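Local coordinates for adenosine monophosphate-protein transferase (PDB 2D16) that is of uncertain function but probably acts on adenosine or its nucleotides, possibly as an adenosine-specific kinase or a protein AMP transferase, at residues A[42-47]-A[87-92]. Numbering follows the deposited sequence.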
ATOM      1  N   GLY A  42      32.283   9.727   4.353  1.00 23.69           N
ATOM      2  CA  GLY A  42      32.846  11.069   4.385  1.00 24.47           C
ATOM      3  C   GLY A  42      34.082  11.250   5.246  1.00 24.14           C
ATOM      4  O   GLY A  42      34.636  12.345   5.316  1.00 24.37           O
ATOM      5  N   ILE A  43      34.515  10.186   5.914  1.00 23.18           N
ATOM      6  CA  ILE A  43      35.698  10.270   6.759  1.00 22.73           C
ATOM      7  C   ILE A  43      36.894  10.738   5.924  1.00 23.57           C
ATOM      8  O   ILE A  43      37.084  10.293   4.793  1.00 23.85           O
ATOM      9  CB  ILE A  43      36.008   8.882   7.408  1.00 22.39           C
ATOM     10  CG1 ILE A  43      37.163   9.002   8.404  1.00 21.25           C
ATOM     11  CG2 ILE A  43      36.328   7.861   6.328  1.00 21.22           C
ATOM     12  CD1 ILE A  43      37.387   7.738   9.232  1.00 23.94           C
ATOM     13  N   LYS A  44      37.670  11.666   6.475  1.00 23.44           N
ATOM     14  CA  LYS A  44      38.859  12.189   5.805  1.00 24.61           C
ATOM     15  C   LYS A  44      40.027  11.865   6.721  1.00 23.74           C
ATOM     16  O   LYS A  44      39.972  12.137   7.920  1.00 23.54           O
ATOM     17  CB  LYS A  44      38.739  13.700   5.596  1.00 27.03           C
ATOM     18  CG  LYS A  44      37.640  14.097   4.616  1.00 30.70           C
ATOM     19  CD  LYS A  44      37.868  13.467   3.244  1.00 32.39           C
ATOM     20  CE  LYS A  44      36.749  13.822   2.277  1.00 34.46           C
ATOM     21  NZ  LYS A  44      36.945  13.202   0.936  1.00 37.18           N
ATOM     22  N   PHE A  45      41.090  11.293   6.168  1.00 22.79           N
ATOM     23  CA  PHE A  45      42.195  10.903   7.021  1.00 22.06           C
ATOM     24  C   PHE A  45      43.520  10.666   6.327  1.00 22.49           C
ATOM     25  O   PHE A  45      43.621  10.611   5.097  1.00 23.10           O
ATOM     26  CB  PHE A  45      41.814   9.610   7.742  1.00 22.27           C
ATOM     27  CG  PHE A  45      41.730   8.418   6.822  1.00 22.71           C
ATOM     28  CD1 PHE A  45      42.838   7.594   6.624  1.00 22.77           C
ATOM     29  CD2 PHE A  45      40.564   8.155   6.107  1.00 23.45           C
ATOM     30  CE1 PHE A  45      42.786   6.529   5.727  1.00 23.60           C
ATOM     31  CE2 PHE A  45      40.503   7.088   5.203  1.00 23.58           C
ATOM     32  CZ  PHE A  45      41.616   6.276   5.013  1.00 23.55           C
ATOM     33  N   GLY A  46      44.534  10.505   7.167  1.00 21.44           N
ATOM     34  CA  GLY A  46      45.871  10.202   6.716  1.00 20.06           C
ATOM     35  C   GLY A  46      46.340   9.083   7.629  1.00 21.31           C
ATOM     36  O   GLY A  46      46.032   9.090   8.824  1.00 19.70           O
ATOM     37  N   ILE A  47      47.036   8.097   7.074  1.00 19.96           N
ATOM     38  CA  ILE A  47      47.567   7.008   7.883  1.00 20.53           C
ATOM     39  C   ILE A  47      48.996   6.729   7.431  1.00 20.63           C
ATOM     40  O   ILE A  47      49.289   6.707   6.231  1.00 20.50           O
ATOM     41  CB  ILE A  47      46.712   5.708   7.772  1.00 19.72           C
ATOM     42  CG1 ILE A  47      47.329   4.608   8.648  1.00 19.85           C
ATOM     43  CG2 ILE A  47      46.619   5.238   6.323  1.00 19.66           C
ATOM     44  CD1 ILE A  47      46.529   3.312   8.675  1.00 20.23           C
ATOM     45  N   MET A  87      42.495  11.842  11.586  1.00 21.40           N
ATOM     46  CA  MET A  87      41.240  11.911  10.854  1.00 22.25           C
ATOM     47  C   MET A  87      40.295  13.010  11.319  1.00 23.55           C
ATOM     48  O   MET A  87      40.452  13.587  12.397  1.00 22.82           O
ATOM     49  CB  MET A  87      40.506  10.574  10.980  1.00 23.83           C
ATOM     50  CG  MET A  87      40.032  10.303  12.412  1.00 23.61           C
ATOM     51  SD  MET A  87      39.169   8.728  12.633  1.00 23.42           S
ATOM     52  CE  MET A  87      38.317   9.024  14.184  1.00 22.98           C
ATOM     53  N   LYS A  88      39.306  13.279  10.473  1.00 24.05           N
ATOM     54  CA  LYS A  88      38.264  14.252  10.756  1.00 23.77           C
ATOM     55  C   LYS A  88      36.984  13.716  10.115  1.00 23.53           C
ATOM     56  O   LYS A  88      37.035  12.792   9.297  1.00 23.53           O
ATOM     57  CB  LYS A  88      38.630  15.631  10.195  1.00 25.37           C
ATOM     58  CG  LYS A  88      38.856  15.681   8.697  1.00 27.10           C
ATOM     59  CD  LYS A  88      39.219  17.104   8.271  1.00 30.77           C
ATOM     60  CE  LYS A  88      39.400  17.214   6.763  1.00 33.03           C
ATOM     61  NZ  LYS A  88      39.714  18.616   6.352  1.00 34.86           N
ATOM     62  N   ASN A  89      35.843  14.284  10.495  1.00 23.39           N
ATOM     63  CA  ASN A  89      34.543  13.857   9.984  1.00 24.16           C
ATOM     64  C   ASN A  89      34.200  12.454  10.489  1.00 24.14           C
ATOM     65  O   ASN A  89      33.401  11.734   9.887  1.00 24.17           O
ATOM     66  CB  ASN A  89      34.519  13.884   8.451  1.00 26.97           C
ATOM     67  CG  ASN A  89      34.782  15.269   7.888  1.00 29.99           C
ATOM     68  OD1 ASN A  89      34.516  16.275   8.544  1.00 31.34           O
ATOM     69  ND2 ASN A  89      35.291  15.324   6.666  1.00 29.90           N
ATOM     70  N   ALA A  90      34.815  12.084  11.606  1.00 22.92           N
ATOM     71  CA  ALA A  90      34.598  10.788  12.240  1.00 21.84           C
ATOM     72  C   ALA A  90      35.245  10.865  13.614  1.00 21.03           C
ATOM     73  O   ALA A  90      36.178  11.639  13.818  1.00 21.83           O
ATOM     74  CB  ALA A  90      35.238   9.671  11.416  1.00 22.59           C
ATOM     75  N   TYR A  91      34.742  10.066  14.551  1.00 20.63           N
ATOM     76  CA  TYR A  91      35.258  10.044  15.913  1.00 20.78           C
ATOM     77  C   TYR A  91      35.808   8.659  16.233  1.00 19.71           C
ATOM     78  O   TYR A  91      35.420   7.677  15.604  1.00 19.03           O
ATOM     79  CB  TYR A  91      34.141  10.373  16.901  1.00 21.83           C
ATOM     80  CG  TYR A  91      33.499  11.725  16.689  1.00 26.93           C
ATOM     81  CD1 TYR A  91      34.226  12.901  16.880  1.00 28.76           C
ATOM     82  CD2 TYR A  91      32.158  11.832  16.315  1.00 29.24           C
ATOM     83  CE1 TYR A  91      33.635  14.152  16.708  1.00 31.24           C
ATOM     84  CE2 TYR A  91      31.556  13.081  16.142  1.00 31.94           C
ATOM     85  CZ  TYR A  91      32.303  14.234  16.341  1.00 33.09           C
ATOM     86  OH  TYR A  91      31.716  15.473  16.190  1.00 33.94           O
ATOM     87  N   PRO A  92      36.711   8.566  17.224  1.00 19.77           N
ATOM     88  CA  PRO A  92      37.282   7.264  17.590  1.00 19.32           C
ATOM     89  C   PRO A  92      36.214   6.208  17.871  1.00 19.66           C
ATOM     90  O   PRO A  92      36.368   5.049  17.491  1.00 18.06           O
ATOM     91  CB  PRO A  92      38.122   7.593  18.822  1.00 19.49           C
ATOM     92  CG  PRO A  92      38.606   8.997  18.520  1.00 20.84           C
ATOM     93  CD  PRO A  92      37.343   9.655  17.992  1.00 19.70           C
TER
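K44 and K88 form an antiparallel hydrogen-bonded pair. K88 N donates to K44 O at 2.9 Å. K44 N returns a bond to K88 O, 3.1 Å long. The two lysine side chains lie on one face of the sheet, with K44 CB 3.7 Å from K88 CG. The chain of K44 bends at its second torsion (chi2 -59°) and turns its amine end clear of K88. K44 CG also lies against N89 ND2, which makes a weak 3.3 Å hydrogen bond to G42 O just before the strand.

The other face is apolar. F45 and M87 are a non-hydrogen-bonded pair and touch CB to CB at 3.6 Å. In I43, CG1 is anti to the backbone N (chi1 -174°) and the chain runs on extended, so that CD1 lies 3.6 Å from A90 CB and 4.0 Å from M87 SD. An alanine at I43 would probably open a gap beside A90 and the M87 sulfur, which would lose this apolar neighbour.

N62 holds the start of strand 44-51 and the residue before it: its side-chain amide takes a hydrogen bond from F45 N and gives one to I43 O. M87 also pairs through its backbone with E16. The contact thus joins the start of strand 44-51 to the end of strand 82-88 inside a five-stranded antiparallel sheet, with strands 56-61 and 16-22 flanking the pair. On the F45 and M87 face, helix 25-39 packs on F45, and V95 of helix 92-100 meets I43 and M87.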